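DUF4973 domain-containing protein (Bacteroides thetaiotaomicron, PDB 4QNI) acts as an auxiliary nutrient-binding protein, built of two domains and probably a surface lipoprotein that helps capture nutrients. Local coordinates at the interface of chains A and B. Sequence-based numbering; all coordinates share one arbitrary frame. Chains: chain A/B, Uncharacterized protein.

Contact 1: the interface of chains A and B. Residues chain A 280-281, 323; chain B 227, 229, 298, 300.
The aromatic contact pairs A:Tyr281 with B:Tyr227 across the two chains. The rings meet edge to face, with their planes 85° apart. A:Tyr281 leads with its CE2 edge, and this atom stands over the centre of the B:Tyr227 ring, 3.6 Å from CZ of B:Tyr227. In A:Tyr281, CG lies between the backbone N and the carbonyl carbon (chi1 56°), which turns the ring edge toward chain B. The phenol OH of B:Tyr298 passes 3.6 Å from CD2 of A:Tyr281.

Proline contacts flank these rings. CG of A:Pro280 packs 3.5 Å from CE2 on the ring of B:Tyr298. CD of A:Pro280 lies 3.4 Å from the phenol OH of B:Tyr227, and the two side chains cross at about a right angle. B:Pro300 adds a looser contact, its CB 4.0 Å from the backbone O of A:Pro280.

A polar approach lies beside the rings. The amide NE2 of A:Gln323 comes 3.3 Å from the carboxylate OD1 of B:Asp229, too loose for a clear hydrogen bond. The amide and carboxylate planes stand 82° apart. Within chain A, CD of A:Gln323 lies over one face of the A:Tyr281 ring and backs it.

In the fold, the chain A residues lie in loops at strand ends: A:Pro280 and A:Tyr281 precede strand 282-298, and A:Gln323 follows strand 313-321. They meet B:Tyr298, the last residue of strand 282-298, and nearby chain B loops.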
ATOM      1  N   PRO A 280      -1.209  25.759  19.626  1.00 64.26           N
ATOM      2  CA  PRO A 280      -0.868  27.183  19.821  1.00 63.55           C
ATOM      3  C   PRO A 280       0.634  27.460  19.968  1.00 65.63           C
ATOM      4  O   PRO A 280       1.023  28.618  19.926  1.00 64.33           O
ATOM      5  CB  PRO A 280      -1.653  27.584  21.077  1.00 67.56           C
ATOM      6  CG  PRO A 280      -1.910  26.329  21.776  1.00 73.11           C
ATOM      7  CD  PRO A 280      -2.029  25.253  20.741  1.00 67.66           C
ATOM      8  N   TYR A 281       1.476  26.422  20.091  1.00 62.44           N
ATOM      9  CA  TYR A 281       2.938  26.607  20.122  1.00 61.23           C
ATOM     10  C   TYR A 281       3.510  26.685  18.703  1.00 62.75           C
ATOM     11  O   TYR A 281       4.693  26.956  18.535  1.00 62.11           O
ATOM     12  CB  TYR A 281       3.642  25.483  20.894  1.00 62.59           C
ATOM     13  CG  TYR A 281       3.340  24.099  20.376  1.00 64.14           C
ATOM     14  CD1 TYR A 281       3.957  23.614  19.227  1.00 63.73           C
ATOM     15  CD2 TYR A 281       2.462  23.258  21.052  1.00 67.41           C
ATOM     16  CE1 TYR A 281       3.687  22.338  18.747  1.00 64.48           C
ATOM     17  CE2 TYR A 281       2.212  21.965  20.600  1.00 68.50           C
ATOM     18  CZ  TYR A 281       2.831  21.508  19.447  1.00 74.60           C
ATOM     19  OH  TYR A 281       2.622  20.226  19.000  1.00 78.64           O
ATOM     20  N   GLN A 323       8.589  24.760  20.261  1.00 80.78           N
ATOM     21  CA  GLN A 323       9.012  23.789  21.295  1.00 83.62           C
ATOM     22  C   GLN A 323      10.494  23.359  21.036  1.00 91.61           C
ATOM     23  O   GLN A 323      11.001  22.393  21.628  1.00 91.93           O
ATOM     24  CB  GLN A 323       8.068  22.570  21.408  1.00 85.19           C
ATOM     25  CG  GLN A 323       6.705  22.893  22.027  1.00 84.80           C
ATOM     26  CD  GLN A 323       5.815  21.680  22.175  1.00 97.55           C
ATOM     27  OE1 GLN A 323       5.849  20.726  21.369  1.00 90.37           O
ATOM     28  NE2 GLN A 323       4.970  21.715  23.201  1.00 86.42           N
TER
ATOM     29  N   TYR B 227       2.866  17.307  23.363  1.00 46.23           N
ATOM     30  CA  TYR B 227       3.304  18.598  23.912  1.00 46.21           C
ATOM     31  C   TYR B 227       4.519  18.346  24.786  1.00 49.64           C
ATOM     32  O   TYR B 227       4.453  17.526  25.710  1.00 45.37           O
ATOM     33  CB  TYR B 227       2.178  19.272  24.740  1.00 46.11           C
ATOM     34  CG  TYR B 227       1.133  19.995  23.917  1.00 46.89           C
ATOM     35  CD1 TYR B 227       0.400  19.326  22.938  1.00 47.38           C
ATOM     36  CD2 TYR B 227       0.867  21.352  24.123  1.00 48.84           C
ATOM     37  CE1 TYR B 227      -0.538  19.996  22.154  1.00 50.66           C
ATOM     38  CE2 TYR B 227      -0.105  22.022  23.375  1.00 50.31           C
ATOM     39  CZ  TYR B 227      -0.799  21.340  22.386  1.00 55.94           C
ATOM     40  OH  TYR B 227      -1.750  21.975  21.632  1.00 53.55           O
ATOM     41  N   ASP B 229       5.653  20.319  26.958  1.00 48.81           N
ATOM     42  CA  ASP B 229       5.293  20.912  28.275  1.00 49.30           C
ATOM     43  C   ASP B 229       4.049  20.248  28.962  1.00 49.97           C
ATOM     44  O   ASP B 229       3.587  20.783  29.977  1.00 50.07           O
ATOM     45  CB  ASP B 229       5.072  22.450  28.154  1.00 52.65           C
ATOM     46  CG  ASP B 229       4.138  22.934  27.051  1.00 59.68           C
ATOM     47  OD1 ASP B 229       3.729  22.101  26.211  1.00 56.77           O
ATOM     48  OD2 ASP B 229       3.837  24.164  27.016  1.00 69.02           O
ATOM     49  N   TYR B 298      -2.791  28.434  29.131  1.00 50.03           N
ATOM     50  CA  TYR B 298      -1.755  27.746  28.387  1.00 48.10           C
ATOM     51  C   TYR B 298      -0.676  28.805  28.102  1.00 54.70           C
ATOM     52  O   TYR B 298      -1.017  29.932  27.722  1.00 53.33           O
ATOM     53  CB  TYR B 298      -2.270  27.060  27.112  1.00 47.82           C
ATOM     54  CG  TYR B 298      -1.149  26.391  26.352  1.00 49.71           C
ATOM     55  CD1 TYR B 298      -0.460  25.311  26.896  1.00 49.90           C
ATOM     56  CD2 TYR B 298      -0.699  26.902  25.134  1.00 52.15           C
ATOM     57  CE1 TYR B 298       0.646  24.759  26.253  1.00 51.02           C
ATOM     58  CE2 TYR B 298       0.384  26.328  24.462  1.00 52.19           C
ATOM     59  CZ  TYR B 298       1.057  25.263  25.031  1.00 55.56           C
ATOM     60  OH  TYR B 298       2.135  24.699  24.388  1.00 57.43           O
ATOM     61  N   PRO B 300       2.516  29.142  25.811  1.00 57.95           N
ATOM     62  CA  PRO B 300       3.398  28.590  24.757  1.00 58.63           C
ATOM     63  C   PRO B 300       4.848  29.051  24.962  1.00 66.25           C
ATOM     64  O   PRO B 300       5.770  28.236  24.998  1.00 65.72           O
ATOM     65  CB  PRO B 300       2.808  29.149  23.455  1.00 61.42           C
ATOM     66  CG  PRO B 300       1.530  29.826  23.832  1.00 65.76           C
ATOM     67  CD  PRO B 300       1.591  30.158  25.269  1.00 60.95           C
TER

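Contact 2: the interface of chains A and B. Residues chain A 56-58, 66, 149; chain B 9, 11, 13.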
ATOM      1  N   VAL A  56      23.307   3.612  15.670  1.00 52.61           N
ATOM      2  CA  VAL A  56      24.092   2.415  15.996  1.00 53.02           C
ATOM      3  C   VAL A  56      23.312   1.506  16.933  1.00 58.74           C
ATOM      4  O   VAL A  56      22.876   1.946  17.990  1.00 58.98           O
ATOM      5  CB  VAL A  56      25.459   2.779  16.644  1.00 57.34           C
ATOM      6  CG1 VAL A  56      26.374   1.559  16.715  1.00 57.77           C
ATOM      7  CG2 VAL A  56      26.151   3.931  15.918  1.00 56.17           C
ATOM      8  N   SER A  57      23.204   0.223  16.575  1.00 57.71           N
ATOM      9  CA  SER A  57      22.604  -0.831  17.411  1.00 60.65           C
ATOM     10  C   SER A  57      23.696  -1.459  18.348  1.00 67.95           C
ATOM     11  O   SER A  57      24.881  -1.222  18.142  1.00 68.35           O
ATOM     12  CB  SER A  57      21.983  -1.900  16.520  1.00 64.24           C
ATOM     13  OG  SER A  57      22.998  -2.566  15.782  1.00 73.39           O
ATOM     14  N   GLY A  58      23.287  -2.232  19.353  1.00 67.56           N
ATOM     15  CA  GLY A  58      24.185  -2.895  20.302  1.00 93.52           C
ATOM     16  C   GLY A  58      25.022  -2.000  21.207  1.00120.48           C
ATOM     17  O   GLY A  58      24.775  -0.797  21.349  1.00 82.06           O
ATOM     18  N   VAL A  66      32.696   2.701  19.024  1.00 83.96           N
ATOM     19  CA  VAL A  66      32.567   2.409  17.590  1.00 79.40           C
ATOM     20  C   VAL A  66      33.067   3.594  16.760  1.00 77.48           C
ATOM     21  O   VAL A  66      32.661   4.732  16.994  1.00 77.57           O
ATOM     22  CB  VAL A  66      31.100   2.018  17.223  1.00 81.83           C
ATOM     23  CG1 VAL A  66      30.930   1.776  15.723  1.00 79.84           C
ATOM     24  CG2 VAL A  66      30.638   0.792  18.011  1.00 82.96           C
ATOM     25  N   ASN A 149      34.792  -2.715  13.684  1.00 85.00           N
ATOM     26  CA  ASN A 149      34.022  -3.333  14.775  1.00 84.85           C
ATOM     27  C   ASN A 149      32.516  -3.009  14.601  1.00 83.91           C
ATOM     28  O   ASN A 149      31.834  -2.670  15.573  1.00 84.17           O
ATOM     29  CB  ASN A 149      34.547  -2.853  16.144  1.00 86.73           C
TER
ATOM     30  N   TYR B   9      30.819  -8.000  13.147  1.00 99.06           N
ATOM     31  CA  TYR B   9      29.375  -7.801  13.290  1.00 97.46           C
ATOM     32  C   TYR B   9      29.086  -7.036  14.594  1.00 98.50           C
ATOM     33  O   TYR B   9      29.783  -6.048  14.862  1.00 98.80           O
ATOM     34  CB  TYR B   9      28.630  -9.153  13.236  1.00 98.29           C
ATOM     35  N   HIS B  11      27.345  -4.684  15.685  1.00 84.33           N
ATOM     36  CA  HIS B  11      26.839  -3.323  15.487  1.00 82.40           C
ATOM     37  C   HIS B  11      26.357  -3.066  14.070  1.00 81.65           C
ATOM     38  O   HIS B  11      27.132  -3.177  13.118  1.00 82.44           O
ATOM     39  CB  HIS B  11      27.933  -2.292  15.819  1.00 84.38           C
ATOM     40  CG  HIS B  11      28.439  -2.382  17.220  1.00 87.66           C
ATOM     41  ND1 HIS B  11      27.697  -1.910  18.286  1.00 88.40           N
ATOM     42  CD2 HIS B  11      29.590  -2.915  17.688  1.00 90.26           C
ATOM     43  CE1 HIS B  11      28.421  -2.159  19.363  1.00 87.99           C
ATOM     44  NE2 HIS B  11      29.568  -2.762  19.055  1.00 89.40           N
ATOM     45  N   ILE B  13      24.954  -0.123  11.606  1.00 63.90           N
ATOM     46  CA  ILE B  13      25.041   1.320  11.413  1.00 63.05           C
ATOM     47  C   ILE B  13      24.114   1.742  10.287  1.00 66.20           C
ATOM     48  O   ILE B  13      24.104   1.115   9.228  1.00 66.48           O
ATOM     49  CB  ILE B  13      26.500   1.740  11.102  1.00 67.27           C
ATOM     50  CG1 ILE B  13      27.566   0.999  11.956  1.00 66.65           C
ATOM     51  CG2 ILE B  13      26.656   3.245  11.126  1.00 68.64           C
ATOM     52  CD1 ILE B  13      27.743   1.413  13.413  1.00 72.11           C
TER
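B:His11 reaches from chain B into a site lined by A:Ser57, A:Gly58, A:Val66 and A:Asn149. Its CB lies 3.9 Å from the backbone O of A:Asn149. CG is anti to the carbonyl carbon (chi1 -59°), and from there the ring extends between the carbonyl of A:Ser57 at its edge and a methyl of A:Val66 over its face. ND1 donates a hydrogen bond to the backbone O of A:Ser57 at 2.9 Å. The bond is fairly straight, 161° at the hydrogen. The acceptor sits near the ring plane, and the donor lies in the carbonyl plane. CE1 of B:His11 lies 3.9 Å from the backbone C of A:Gly58. At the far end, NE2 lies 3.9 Å from CG2 of A:Val66. This methyl stands over the centre of the ring face, a CH-pi contact.

With an alanine here in place of the imidazole, the carbonyl of A:Ser57 would probably lose this donor and the methyl of A:Val66 its aromatic face.

Further along, B:Ile13 continues the contact with carbon packing. Its CD1 touches CG1 of A:Val56 at 3.6 Å, the two side chains lying side by side. The same CD1 meets CG1 of A:Val66 tip to tip at 4.0 Å. A:Val56 and B:Ile13 also form an antiparallel beta bridge. The site thus docks the N-terminal segment of chain B against chain A, and may help hold the copies together in the deposited assembly.

Contact 1 and contact 2 belong to the same interface of chains A and B, with the centres of their C-alpha atoms about 37 Å apart. They share no residues. Contact 1 draws on the C-terminal half of both chains, including B:Tyr298 of strand 282-298. Contact 2 joins the start of chain B, with strand 12-15, to strands 47-56 and 66-72 of chain A. The two copies therefore touch at well-separated points, which would probably limit rocking of one against the other. The interface is not an exact two-fold, and the structure alone does not show whether this pairing is biological.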